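Local atomic coordinates of Blr3880 protein (Bradyrhizobium japonicum, PDB entry 2OOD), a protein that probably catalyses the zinc-dependent hydrolytic deamination of guanine to xanthine and ammonia, a step of purine breakdown. Residues G78-P83 with C135-S140; P83-L88 with N331-I336; K268-H273 with A291-P296; F123-L128 with S154-R159. All blocks are in the same frame, centred on the assembly; numbering follows the deposited sequence.

After the N-terminal strands the chain enters strand 70-81, whose end opens interaction 1 at 78-83. Interaction 2 opens at P83, which both share. Helix 113-129 starts interaction 4, strand 132-138 closes interaction 1, and the end of helix 143-156 with the residues after it closes interaction 4. Interactions 1 and 4 therefore cross, touching where L82 and I80 pack on F123. Interaction 3 later joins neighbouring strands 269-272 and 291-294. It meets interaction 1 near the zinc, where H79 packs on V293. Interaction 2 closes last, at 331-336. It crosses interaction 1, while interactions 3 and 4 nest within its long loop. Barrel strands, outer helices and a loop at the subunit interface are tied together.

Interaction 1 (G78-P83 with C135-S140); sequences GHIHLP and CQAFTS. With ZN (zinc ion), chain B; GUN (guanine), chain C.
H81 and F138 face each other on two neighbouring parallel strands of the amidohydrolase TIM barrel. The sequence H79-I80-H81 is the metal-binding HxH motif of this superfamily. In F138, followed outward, CB lies against H81 ND1, and chi1 of -80° puts CG anti to the carbonyl carbon. F138 CG is 3.5 Å from H81 CE1. The two rings form an offset stack, with centroids 4.6 Å apart and planes at 23°. F138 CD2 lies over the rim of the H81 ring and is also 3.6 Å from I80 O, which sits at the edge of the phenyl ring. The H79 ring meets the phenyl obliquely, with planes at 54°. H234 also stacks on F138, so the phenyl packs against three zinc-binding histidines. The backbones are joined by F138 N to I80 O at 2.7 Å and by L82 N to F138 O. On the other face of the sheet, I80 CD1 packs on A137 CB. H79 NE2 binds the zinc ion at 2.2 Å and H81 NE2 binds it at 2.1 Å. H234, D326, guanine N2 and a water complete the site. H81 ND1 donates to a second water at 2.8 Å, which in turn donates to T139 O.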
loop_
_atom_site.group_PDB
_atom_site.type_symbol
_atom_site.label_atom_id
_atom_site.label_comp_id
_atom_site.label_asym_id
_atom_site.label_seq_id
_atom_site.Cartn_x
_atom_site.Cartn_y
_atom_site.Cartn_z
ATOM N N GLY A 78 -10.360 3.128 -14.550
ATOM C CA GLY A 78 -10.996 4.327 -15.060
ATOM C C GLY A 78 -10.300 5.659 -14.881
ATOM O O GLY A 78 -10.945 6.688 -15.023
ATOM N N HIS A 79 -9.002 5.677 -14.602
ATOM C CA HIS A 79 -8.346 6.957 -14.401
ATOM C C HIS A 79 -6.823 6.919 -14.324
ATOM O O HIS A 79 -6.276 6.841 -13.228
ATOM C CB HIS A 79 -8.889 7.574 -13.116
ATOM C CG HIS A 79 -8.613 9.036 -12.971
ATOM N ND1 HIS A 79 -9.590 9.990 -13.133
ATOM C CD2 HIS A 79 -7.482 9.706 -12.654
ATOM C CE1 HIS A 79 -9.074 11.188 -12.917
ATOM N NE2 HIS A 79 -7.796 11.042 -12.625
ATOM N N ILE A 80 -6.140 6.969 -15.470
ATOM C CA ILE A 80 -4.668 6.994 -15.493
ATOM C C ILE A 80 -4.220 8.179 -16.321
ATOM O O ILE A 80 -4.976 8.698 -17.131
ATOM C CB ILE A 80 -4.003 5.742 -16.140
ATOM C CG1 ILE A 80 -5.059 4.772 -16.641
ATOM C CG2 ILE A 80 -3.040 5.084 -15.167
ATOM C CD1 ILE A 80 -5.762 5.255 -17.875
ATOM N N HIS A 81 -2.980 8.602 -16.113
ATOM C CA HIS A 81 -2.394 9.719 -16.843
ATOM C C HIS A 81 -1.214 9.163 -17.633
ATOM O O HIS A 81 -0.136 8.953 -17.080
ATOM C CB HIS A 81 -1.900 10.794 -15.868
ATOM C CG HIS A 81 -2.990 11.608 -15.241
ATOM N ND1 HIS A 81 -3.506 12.740 -15.831
ATOM C CD2 HIS A 81 -3.628 11.480 -14.054
ATOM C CE1 HIS A 81 -4.413 13.276 -15.032
ATOM N NE2 HIS A 81 -4.507 12.531 -13.946
ATOM N N LEU A 82 -1.424 8.925 -18.922
ATOM C CA LEU A 82 -0.381 8.391 -19.796
ATOM C C LEU A 82 0.983 9.076 -19.673
ATOM O O LEU A 82 2.002 8.411 -19.469
ATOM C CB LEU A 82 -0.844 8.449 -21.257
ATOM C CG LEU A 82 0.253 8.546 -22.325
ATOM C CD1 LEU A 82 1.101 7.289 -22.329
ATOM C CD2 LEU A 82 -0.386 8.764 -23.683
ATOM N N PRO A 83 1.024 10.413 -19.799
ATOM C CA PRO A 83 2.291 11.136 -19.704
ATOM C C PRO A 83 2.945 11.162 -18.324
ATOM O O PRO A 83 3.996 11.772 -18.152
ATOM C CB PRO A 83 1.927 12.527 -20.209
ATOM C CG PRO A 83 0.534 12.682 -19.724
ATOM C CD PRO A 83 -0.093 11.346 -20.031
ATOM N N CYS A 135 -8.613 0.949 -20.059
ATOM C CA CYS A 135 -8.389 2.123 -19.221
ATOM C C CYS A 135 -8.889 3.425 -19.845
ATOM O O CYS A 135 -8.964 3.557 -21.064
ATOM C CB CYS A 135 -6.895 2.269 -18.912
ATOM S SG CYS A 135 -5.891 2.815 -20.330
ATOM N N GLN A 136 -9.246 4.381 -18.992
ATOM C CA GLN A 136 -9.689 5.692 -19.437
ATOM C C GLN A 136 -8.493 6.574 -19.111
ATOM O O GLN A 136 -8.245 6.886 -17.951
ATOM C CB GLN A 136 -10.921 6.142 -18.660
ATOM C CG GLN A 136 -11.387 7.536 -19.020
ATOM C CD GLN A 136 -12.761 7.831 -18.482
ATOM O OE1 GLN A 136 -13.039 7.584 -17.316
ATOM N NE2 GLN A 136 -13.631 8.366 -19.328
ATOM N N ALA A 137 -7.755 6.974 -20.141
ATOM C CA ALA A 137 -6.543 7.752 -19.941
ATOM C C ALA A 137 -6.521 9.238 -20.242
ATOM O O ALA A 137 -7.107 9.717 -21.213
ATOM C CB ALA A 137 -5.409 7.090 -20.697
ATOM N N PHE A 138 -5.813 9.960 -19.384
ATOM C CA PHE A 138 -5.606 11.383 -19.556
ATOM C C PHE A 138 -4.299 11.459 -20.337
ATOM O O PHE A 138 -3.425 10.608 -20.181
ATOM C CB PHE A 138 -5.438 12.068 -18.204
ATOM C CG PHE A 138 -6.731 12.321 -17.492
ATOM C CD1 PHE A 138 -7.465 13.473 -17.750
ATOM C CD2 PHE A 138 -7.241 11.390 -16.594
ATOM C CE1 PHE A 138 -8.693 13.695 -17.121
ATOM C CE2 PHE A 138 -8.468 11.601 -15.962
ATOM C CZ PHE A 138 -9.192 12.753 -16.227
ATOM N N THR A 139 -4.163 12.467 -21.182
ATOM C CA THR A 139 -2.956 12.630 -21.971
ATOM C C THR A 139 -2.449 14.042 -21.704
ATOM O O THR A 139 -2.799 14.641 -20.687
ATOM C CB THR A 139 -3.277 12.428 -23.463
ATOM O OG1 THR A 139 -4.284 13.359 -23.870
ATOM C CG2 THR A 139 -3.807 11.019 -23.701
ATOM N N SER A 140 -1.613 14.577 -22.581
ATOM C CA SER A 140 -1.144 15.937 -22.377
ATOM C C SER A 140 -2.000 16.850 -23.252
ATOM O O SER A 140 -2.978 16.404 -23.859
ATOM C CB SER A 140 0.334 16.076 -22.746
ATOM O OG SER A 140 0.549 15.781 -24.113
HETATM ZN ZN ZN B . -5.999 12.299 -12.444
HETATM N N9 GUN C . -6.222 17.284 -12.283
HETATM C C8 GUN C . -5.696 18.453 -11.844
HETATM N N7 GUN C . -4.911 18.251 -10.826
HETATM C C5 GUN C . -4.869 16.931 -10.542
HETATM C C6 GUN C . -4.199 16.131 -9.560
HETATM O O6 GUN C . -3.440 16.633 -8.722
HETATM N N1 GUN C . -4.412 14.754 -9.588
HETATM C C2 GUN C . -5.253 14.179 -10.528
HETATM N N2 GUN C . -5.440 12.805 -10.541
HETATM N N3 GUN C . -5.877 14.911 -11.435
HETATM C C4 GUN C . -5.722 16.275 -11.475
HETATM O O HOH W 1 -1.776 13.821 -17.717
HETATM O O HOH W 2 -3.704 11.792 -11.447
#

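Interaction 2 (P83-L88 with N331-I336); sequences PQTRVL and NRFSMI
Chi1 of -104° places F333 CG, and the ring ends near T85 and L88. In T85, chi1 of -63° sets OG1 beside the backbone N, which leaves CG2 anti to that N. T85 CG2 meets F333 CZ, 3.9 Å away. L88 sends CD2 to the same ring, 3.9 Å from F333 CD1 and 4.0 Å from F333 CE1. Both side chains cross F333 at about a right angle. The contact has no hydrogen bond between the segments. Its polar part is a CA-H...O contact of 3.5 Å from N331 CA to L88 O. Q84 to V87 form a type I beta turn in the loop that follows zinc-binding strand 70-81 of the TIM barrel. The partner segment leads into helix 335-352. S334 is its N-cap, and S334 OG accepts from I336 N at 3.2 Å. T85 OG1 is bonded to L82 O. F123 and L127 of helix 113-129 also pack on F333. N331 ND2 bonds to M446 O of the second subunit, and L88 packs on V447 of that subunit.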
loop_
_atom_site.group_PDB
_atom_site.type_symbol
_atom_site.label_atom_id
_atom_site.label_comp_id
_atom_site.label_asym_id
_atom_site.label_seq_id
_atom_site.Cartn_x
_atom_site.Cartn_y
_atom_site.Cartn_z
ATOM N N PRO A 83 1.024 10.413 -19.799
ATOM C CA PRO A 83 2.291 11.136 -19.704
ATOM C C PRO A 83 2.945 11.162 -18.324
ATOM O O PRO A 83 3.996 11.772 -18.152
ATOM C CB PRO A 83 1.927 12.527 -20.209
ATOM C CG PRO A 83 0.534 12.682 -19.724
ATOM C CD PRO A 83 -0.093 11.346 -20.031
ATOM N N GLN A 84 2.338 10.502 -17.345
ATOM C CA GLN A 84 2.912 10.480 -16.006
ATOM C C GLN A 84 3.550 9.131 -15.674
ATOM O O GLN A 84 4.029 8.907 -14.554
ATOM C CB GLN A 84 1.840 10.832 -14.984
ATOM C CG GLN A 84 1.449 12.291 -15.031
ATOM C CD GLN A 84 0.262 12.602 -14.152
ATOM O OE1 GLN A 84 0.121 12.039 -13.073
ATOM N NE2 GLN A 84 -0.593 13.511 -14.600
ATOM N N THR A 85 3.570 8.248 -16.670
ATOM C CA THR A 85 4.135 6.908 -16.554
ATOM C C THR A 85 5.523 6.856 -15.921
ATOM O O THR A 85 5.853 5.910 -15.211
ATOM C CB THR A 85 4.241 6.240 -17.947
ATOM O OG1 THR A 85 2.932 6.076 -18.502
ATOM C CG2 THR A 85 4.929 4.890 -17.852
ATOM N N ARG A 86 6.331 7.875 -16.177
ATOM C CA ARG A 86 7.696 7.899 -15.677
ATOM C C ARG A 86 7.916 8.650 -14.376
ATOM O O ARG A 86 9.002 8.573 -13.799
ATOM C CB ARG A 86 8.604 8.484 -16.757
ATOM C CG ARG A 86 10.084 8.278 -16.528
ATOM C CD ARG A 86 10.874 8.812 -17.702
ATOM N NE ARG A 86 12.274 8.424 -17.620
ATOM C CZ ARG A 86 13.200 8.764 -18.511
ATOM N NH1 ARG A 86 12.871 9.510 -19.557
ATOM N NH2 ARG A 86 14.455 8.351 -18.357
ATOM N N VAL A 87 6.894 9.355 -13.897
ATOM C CA VAL A 87 7.037 10.142 -12.675
ATOM C C VAL A 87 6.036 9.832 -11.550
ATOM O O VAL A 87 5.581 10.742 -10.858
ATOM C CB VAL A 87 6.960 11.654 -13.018
ATOM C CG1 VAL A 87 8.158 12.053 -13.863
ATOM C CG2 VAL A 87 5.673 11.955 -13.778
ATOM N N LEU A 88 5.732 8.557 -11.330
ATOM C CA LEU A 88 4.756 8.184 -10.314
ATOM C C LEU A 88 5.132 8.163 -8.832
ATOM O O LEU A 88 4.403 7.596 -8.024
ATOM C CB LEU A 88 4.115 6.837 -10.669
ATOM C CG LEU A 88 4.899 5.635 -11.201
ATOM C CD1 LEU A 88 6.261 5.542 -10.595
ATOM C CD2 LEU A 88 4.106 4.388 -10.891
ATOM N N ASN A 331 0.844 5.644 -6.841
ATOM C CA ASN A 331 2.151 5.040 -7.057
ATOM C C ASN A 331 2.148 3.598 -7.539
ATOM O O ASN A 331 3.196 2.956 -7.568
ATOM C CB ASN A 331 2.984 5.161 -5.772
ATOM C CG ASN A 331 2.294 4.552 -4.555
ATOM O OD1 ASN A 331 1.073 4.619 -4.415
ATOM N ND2 ASN A 331 3.082 3.974 -3.657
ATOM N N ARG A 332 0.984 3.097 -7.940
ATOM C CA ARG A 332 0.861 1.715 -8.407
ATOM C C ARG A 332 0.104 1.613 -9.727
ATOM O O ARG A 332 -0.910 2.284 -9.924
ATOM C CB ARG A 332 0.126 0.877 -7.362
ATOM C CG ARG A 332 0.671 0.995 -5.953
ATOM C CD ARG A 332 2.051 0.388 -5.833
ATOM N NE ARG A 332 2.597 0.592 -4.499
ATOM C CZ ARG A 332 3.824 0.247 -4.132
ATOM N NH1 ARG A 332 4.645 -0.327 -5.003
ATOM N NH2 ARG A 332 4.235 0.491 -2.893
ATOM N N PHE A 333 0.585 0.752 -10.622
ATOM C CA PHE A 333 -0.052 0.558 -11.924
ATOM C C PHE A 333 -1.139 -0.510 -11.899
ATOM O O PHE A 333 -2.007 -0.538 -12.765
ATOM C CB PHE A 333 0.981 0.157 -12.978
ATOM C CG PHE A 333 1.359 1.263 -13.922
ATOM C CD1 PHE A 333 2.403 2.132 -13.622
ATOM C CD2 PHE A 333 0.671 1.436 -15.115
ATOM C CE1 PHE A 333 2.752 3.153 -14.502
ATOM C CE2 PHE A 333 1.014 2.457 -15.998
ATOM C CZ PHE A 333 2.053 3.311 -15.690
ATOM N N SER A 334 -1.091 -1.393 -10.911
ATOM C CA SER A 334 -2.061 -2.473 -10.827
ATOM C C SER A 334 -3.339 -2.183 -10.048
ATOM O O SER A 334 -3.310 -1.527 -9.011
ATOM C CB SER A 334 -1.395 -3.706 -10.232
ATOM O OG SER A 334 -2.281 -4.807 -10.270
HETATM N N MSE A 335 -4.463 -2.688 -10.551
HETATM C CA MSE A 335 -5.742 -2.513 -9.879
HETATM C C MSE A 335 -5.764 -3.352 -8.603
HETATM O O MSE A 335 -6.587 -3.132 -7.716
HETATM C CB MSE A 335 -6.895 -2.932 -10.785
HETATM C CG MSE A 335 -7.088 -2.026 -11.977
HETATM SE SE MSE A 335 -7.189 -0.150 -11.458
HETATM C CE MSE A 335 -8.892 -0.199 -10.500
ATOM N N ILE A 336 -4.857 -4.318 -8.515
ATOM C CA ILE A 336 -4.769 -5.157 -7.335
ATOM C C ILE A 336 -4.207 -4.305 -6.201
ATOM O O ILE A 336 -4.640 -4.420 -5.057
ATOM C CB ILE A 336 -3.847 -6.363 -7.590
ATOM C CG1 ILE A 336 -4.459 -7.252 -8.665
ATOM C CG2 ILE A 336 -3.650 -7.166 -6.323
ATOM C CD1 ILE A 336 -3.577 -8.397 -9.044
#

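Interaction 3 (K268-H273 with A291-P296); sequences KFSGGH and AVVFCP. With GUN (guanine), chain C.
A291 sits between F269 and G271 of the neighbouring strand and bonds to both. A291 N donates to F269 O at 2.9 Å, and G271 N donates to A291 O at 2.9 Å. V293 N then donates to G271 O at 3.1 Å, and H273 N to V293 O at 2.8 Å. This is the close part of the contact. Two glycines, G271 and G272, bring no side chain to it. V292 CG2 lies against G271 O, while on the opposite face of the sheet S270 CB meets V293 CG2 at 4.0 Å. The strands and helix 279-288 make one beta-alpha-beta unit of the TIM barrel. Past the strand ends the contact is looser and rests on side chains. H273 has positive phi there and leaves the strand path. The imidazole meets C295, with H273 CD2 3.7 Å from C295 CB. C295 SG lies over one face of the ring, 4.4 Å from the centroid and 27° off the normal. The ring edge is turned to guanine N2, but the short approach modelled there is doubtful. H273 NE2 makes weak hydrogen bonds to D326 and S298, and H79 meets the ring edge-to-face.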
loop_
_atom_site.group_PDB
_atom_site.type_symbol
_atom_site.label_atom_id
_atom_site.label_comp_id
_atom_site.label_asym_id
_atom_site.label_seq_id
_atom_site.Cartn_x
_atom_site.Cartn_y
_atom_site.Cartn_z
ATOM N N LYS A 268 -21.775 8.753 -19.249
ATOM C CA LYS A 268 -20.439 8.768 -19.831
ATOM C C LYS A 268 -19.530 9.865 -19.288
ATOM O O LYS A 268 -18.488 10.165 -19.874
ATOM C CB LYS A 268 -20.526 8.865 -21.358
ATOM C CG LYS A 268 -21.107 7.621 -22.021
ATOM C CD LYS A 268 -21.129 7.752 -23.536
ATOM C CE LYS A 268 -21.726 6.515 -24.187
ATOM N NZ LYS A 268 -21.656 6.577 -25.672
ATOM N N PHE A 269 -19.933 10.470 -18.176
ATOM C CA PHE A 269 -19.122 11.498 -17.532
ATOM C C PHE A 269 -18.396 10.833 -16.370
ATOM O O PHE A 269 -19.004 10.083 -15.604
ATOM C CB PHE A 269 -19.991 12.621 -16.968
ATOM C CG PHE A 269 -19.241 13.587 -16.078
ATOM C CD1 PHE A 269 -18.706 14.764 -16.594
ATOM C CD2 PHE A 269 -19.090 13.334 -14.714
ATOM C CE1 PHE A 269 -18.041 15.676 -15.764
ATOM C CE2 PHE A 269 -18.425 14.244 -13.884
ATOM C CZ PHE A 269 -17.904 15.412 -14.414
ATOM N N SER A 270 -17.105 11.101 -16.229
ATOM C CA SER A 270 -16.352 10.524 -15.128
ATOM C C SER A 270 -15.621 11.631 -14.390
ATOM O O SER A 270 -14.840 12.367 -14.991
ATOM C CB SER A 270 -15.350 9.487 -15.641
ATOM O OG SER A 270 -16.007 8.329 -16.120
ATOM N N GLY A 271 -15.898 11.762 -13.096
ATOM C CA GLY A 271 -15.237 12.774 -12.292
ATOM C C GLY A 271 -14.279 12.085 -11.342
ATOM O O GLY A 271 -14.712 11.407 -10.422
ATOM N N GLY A 272 -12.981 12.254 -11.553
ATOM C CA GLY A 272 -12.017 11.595 -10.694
ATOM C C GLY A 272 -11.901 12.120 -9.277
ATOM O O GLY A 272 -11.986 13.324 -9.056
ATOM N N HIS A 273 -11.713 11.208 -8.322
ATOM C CA HIS A 273 -11.546 11.561 -6.913
ATOM C C HIS A 273 -12.767 12.220 -6.273
ATOM O O HIS A 273 -12.889 13.447 -6.278
ATOM C CB HIS A 273 -10.366 12.520 -6.746
ATOM C CG HIS A 273 -9.108 12.063 -7.406
ATOM N ND1 HIS A 273 -8.649 12.612 -8.581
ATOM C CD2 HIS A 273 -8.187 11.146 -7.033
ATOM C CE1 HIS A 273 -7.493 12.059 -8.899
ATOM N NE2 HIS A 273 -7.190 11.167 -7.976
ATOM N N ALA A 291 -20.697 9.430 -13.325
ATOM C CA ALA A 291 -19.934 8.516 -12.486
ATOM C C ALA A 291 -18.715 9.145 -11.840
ATOM O O ALA A 291 -18.156 10.105 -12.355
ATOM C CB ALA A 291 -19.513 7.306 -13.305
ATOM N N VAL A 292 -18.309 8.598 -10.703
ATOM C CA VAL A 292 -17.138 9.096 -9.997
ATOM C C VAL A 292 -16.089 7.986 -10.025
ATOM O O VAL A 292 -16.433 6.805 -10.079
ATOM C CB VAL A 292 -17.475 9.482 -8.525
ATOM C CG1 VAL A 292 -17.918 8.265 -7.752
ATOM C CG2 VAL A 292 -16.272 10.102 -7.857
ATOM N N VAL A 293 -14.814 8.364 -10.014
ATOM C CA VAL A 293 -13.742 7.385 -10.043
ATOM C C VAL A 293 -12.935 7.459 -8.759
ATOM O O VAL A 293 -12.253 8.447 -8.500
ATOM C CB VAL A 293 -12.800 7.609 -11.247
ATOM C CG1 VAL A 293 -11.792 6.485 -11.321
ATOM C CG2 VAL A 293 -13.602 7.700 -12.538
ATOM N N PHE A 294 -13.027 6.395 -7.967
ATOM C CA PHE A 294 -12.345 6.267 -6.679
ATOM C C PHE A 294 -10.886 5.851 -6.863
ATOM O O PHE A 294 -10.603 4.713 -7.219
ATOM C CB PHE A 294 -13.128 5.244 -5.826
ATOM C CG PHE A 294 -12.474 4.863 -4.518
ATOM C CD1 PHE A 294 -11.671 5.754 -3.819
ATOM C CD2 PHE A 294 -12.738 3.623 -3.947
ATOM C CE1 PHE A 294 -11.148 5.418 -2.572
ATOM C CE2 PHE A 294 -12.221 3.276 -2.699
ATOM C CZ PHE A 294 -11.427 4.177 -2.015
ATOM N N CYS A 295 -9.968 6.778 -6.608
ATOM C CA CYS A 295 -8.539 6.515 -6.755
ATOM C C CYS A 295 -7.824 6.586 -5.412
ATOM O O CYS A 295 -7.100 7.535 -5.140
ATOM C CB CYS A 295 -7.925 7.540 -7.709
ATOM S SG CYS A 295 -8.781 7.682 -9.287
ATOM N N PRO A 296 -7.991 5.561 -4.570
ATOM C CA PRO A 296 -7.381 5.488 -3.243
ATOM C C PRO A 296 -5.870 5.653 -3.127
ATOM O O PRO A 296 -5.405 6.355 -2.235
ATOM C CB PRO A 296 -7.869 4.144 -2.716
ATOM C CG PRO A 296 -8.016 3.340 -3.941
ATOM C CD PRO A 296 -8.663 4.294 -4.897
HETATM N N9 GUN C . -6.222 17.284 -12.283
HETATM C C8 GUN C . -5.696 18.453 -11.844
HETATM N N7 GUN C . -4.911 18.251 -10.826
HETATM C C5 GUN C . -4.869 16.931 -10.542
HETATM C C6 GUN C . -4.199 16.131 -9.560
HETATM O O6 GUN C . -3.440 16.633 -8.722
HETATM N N1 GUN C . -4.412 14.754 -9.588
HETATM C C2 GUN C . -5.253 14.179 -10.528
HETATM N N2 GUN C . -5.440 12.805 -10.541
HETATM N N3 GUN C . -5.877 14.911 -11.435
HETATM C C4 GUN C . -5.722 16.275 -11.475
#

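Interaction 4 (F123-L128 with S154-R159); sequences FLDALL and SRRNMR
The R156 guanidinium carries L124 CB over the centre of one face, with L124 CB 3.7 Å from R156 CZ. At its edge, near the plane, lie D125 OD1 and L128 CD1. The contact joins two outer helices of the TIM barrel, 113-129 and 143-156, the second of which ends in a Schellman motif with N157 at C-prime. Both terminal nitrogens of R156 grip one oxygen. NH1 is 2.7 Å from D125 OD1 and meets it nearly in line with the C-O bond. NH2 is 2.9 Å from D125 OD1 and comes from above the carboxylate plane. The carboxylate and guanidinium planes are 46° apart. Each partner of this salt bridge has a second one, since D125 OD2 pairs with K121 and R156 NE with E152. The two acids probably offset the two bases. D125 also packs on L416 of the second subunit. Inward of the salt bridge the contact is apolar. M158, a selenomethionine, leaves the Schellman turn with its chain bent at chi3 (-84°), which brings CE to L124. CE lies 3.4 Å from L124 CD1 and 3.5 Å from L124 CD2. M158 SE rests 4.1 Å from L128 CD2.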
loop_
_atom_site.group_PDB
_atom_site.type_symbol
_atom_site.label_atom_id
_atom_site.label_comp_id
_atom_site.label_asym_id
_atom_site.label_seq_id
_atom_site.Cartn_x
_atom_site.Cartn_y
_atom_site.Cartn_z
ATOM N N PHE A 123 3.736 2.565 -21.118
ATOM C CA PHE A 123 2.474 2.748 -20.422
ATOM C C PHE A 123 1.612 1.496 -20.584
ATOM O O PHE A 123 1.137 0.932 -19.601
ATOM C CB PHE A 123 1.761 3.968 -21.006
ATOM C CG PHE A 123 0.386 4.206 -20.459
ATOM C CD1 PHE A 123 0.207 4.686 -19.170
ATOM C CD2 PHE A 123 -0.735 3.986 -21.252
ATOM C CE1 PHE A 123 -1.072 4.949 -18.678
ATOM C CE2 PHE A 123 -2.018 4.244 -20.771
ATOM C CZ PHE A 123 -2.183 4.728 -19.481
ATOM N N LEU A 124 1.414 1.062 -21.826
ATOM C CA LEU A 124 0.600 -0.115 -22.102
ATOM C C LEU A 124 1.242 -1.417 -21.618
ATOM O O LEU A 124 0.536 -2.350 -21.234
ATOM C CB LEU A 124 0.275 -0.197 -23.597
ATOM C CG LEU A 124 -0.689 0.891 -24.088
ATOM C CD1 LEU A 124 -0.796 0.868 -25.591
ATOM C CD2 LEU A 124 -2.052 0.680 -23.465
ATOM N N ASP A 125 2.570 -1.495 -21.633
ATOM C CA ASP A 125 3.236 -2.705 -21.149
ATOM C C ASP A 125 3.000 -2.824 -19.642
ATOM O O ASP A 125 2.651 -3.889 -19.145
ATOM C CB ASP A 125 4.748 -2.664 -21.411
ATOM C CG ASP A 125 5.104 -2.819 -22.879
ATOM O OD1 ASP A 125 4.215 -3.127 -23.699
ATOM O OD2 ASP A 125 6.292 -2.636 -23.210
ATOM N N ALA A 126 3.189 -1.724 -18.918
ATOM C CA ALA A 126 2.987 -1.718 -17.475
ATOM C C ALA A 126 1.557 -2.115 -17.123
ATOM O O ALA A 126 1.332 -2.848 -16.162
ATOM C CB ALA A 126 3.298 -0.349 -16.914
ATOM N N LEU A 127 0.598 -1.630 -17.904
ATOM C CA LEU A 127 -0.802 -1.944 -17.676
ATOM C C LEU A 127 -1.116 -3.421 -17.871
ATOM O O LEU A 127 -1.886 -4.003 -17.112
ATOM C CB LEU A 127 -1.695 -1.119 -18.605
ATOM C CG LEU A 127 -1.963 0.330 -18.200
ATOM C CD1 LEU A 127 -2.861 0.987 -19.231
ATOM C CD2 LEU A 127 -2.612 0.363 -16.829
ATOM N N LEU A 128 -0.524 -4.028 -18.893
ATOM C CA LEU A 128 -0.764 -5.435 -19.175
ATOM C C LEU A 128 -0.110 -6.340 -18.139
ATOM O O LEU A 128 -0.695 -7.337 -17.713
ATOM C CB LEU A 128 -0.258 -5.783 -20.579
ATOM C CG LEU A 128 -1.033 -5.148 -21.736
ATOM C CD1 LEU A 128 -0.302 -5.432 -23.028
ATOM C CD2 LEU A 128 -2.452 -5.687 -21.793
ATOM N N SER A 154 -4.411 0.219 -30.912
ATOM C CA SER A 154 -4.973 -0.516 -32.037
ATOM C C SER A 154 -4.156 -1.764 -32.373
ATOM O O SER A 154 -4.722 -2.833 -32.608
ATOM C CB SER A 154 -5.049 0.384 -33.268
ATOM O OG SER A 154 -5.967 1.434 -33.051
ATOM N N ARG A 155 -2.832 -1.632 -32.397
ATOM C CA ARG A 155 -1.966 -2.763 -32.710
ATOM C C ARG A 155 -2.189 -3.917 -31.740
ATOM O O ARG A 155 -2.073 -5.094 -32.120
ATOM C CB ARG A 155 -0.496 -2.339 -32.673
ATOM C CG ARG A 155 -0.164 -1.200 -33.618
ATOM C CD ARG A 155 1.296 -0.827 -33.533
ATOM N NE ARG A 155 1.543 0.417 -34.243
ATOM C CZ ARG A 155 1.565 1.620 -33.673
ATOM N NH1 ARG A 155 1.365 1.741 -32.372
ATOM N NH2 ARG A 155 1.770 2.705 -34.411
ATOM N N ARG A 156 -2.508 -3.586 -30.492
ATOM C CA ARG A 156 -2.752 -4.607 -29.487
ATOM C C ARG A 156 -4.250 -4.882 -29.431
ATOM O O ARG A 156 -4.703 -5.823 -28.782
ATOM C CB ARG A 156 -2.242 -4.138 -28.127
ATOM C CG ARG A 156 -0.890 -3.454 -28.193
ATOM C CD ARG A 156 -0.162 -3.500 -26.868
ATOM N NE ARG A 156 0.996 -2.610 -26.854
ATOM C CZ ARG A 156 1.909 -2.585 -25.887
ATOM N NH1 ARG A 156 1.804 -3.405 -24.853
ATOM N NH2 ARG A 156 2.925 -1.737 -25.946
ATOM N N ASN A 157 -5.003 -4.050 -30.141
ATOM C CA ASN A 157 -6.456 -4.138 -30.220
ATOM C C ASN A 157 -7.128 -4.166 -28.852
ATOM O O ASN A 157 -7.906 -5.070 -28.535
ATOM C CB ASN A 157 -6.877 -5.358 -31.040
ATOM C CG ASN A 157 -8.283 -5.217 -31.597
ATOM O OD1 ASN A 157 -8.778 -4.101 -31.759
ATOM N ND2 ASN A 157 -8.924 -6.342 -31.912
HETATM N N MSE A 158 -6.828 -3.149 -28.050
HETATM C CA MSE A 158 -7.385 -3.025 -26.711
HETATM C C MSE A 158 -8.443 -1.935 -26.691
HETATM O O MSE A 158 -8.313 -0.929 -27.396
HETATM C CB MSE A 158 -6.291 -2.651 -25.724
HETATM C CG MSE A 158 -5.152 -3.627 -25.660
HETATM SE SE MSE A 158 -3.719 -2.941 -24.520
HETATM C CE MSE A 158 -2.795 -1.813 -25.810
ATOM N N ARG A 159 -9.495 -2.129 -25.897
ATOM C CA ARG A 159 -10.522 -1.107 -25.796
ATOM C C ARG A 159 -9.948 -0.068 -24.849
ATOM O O ARG A 159 -9.502 -0.397 -23.750
ATOM C CB ARG A 159 -11.825 -1.671 -25.238
ATOM C CG ARG A 159 -12.915 -0.625 -25.145
ATOM C CD ARG A 159 -14.275 -1.261 -25.011
ATOM N NE ARG A 159 -14.701 -1.917 -26.245
ATOM C CZ ARG A 159 -14.867 -1.294 -27.412
ATOM N NH1 ARG A 159 -14.641 0.012 -27.516
ATOM N NH2 ARG A 159 -15.270 -1.976 -28.480
#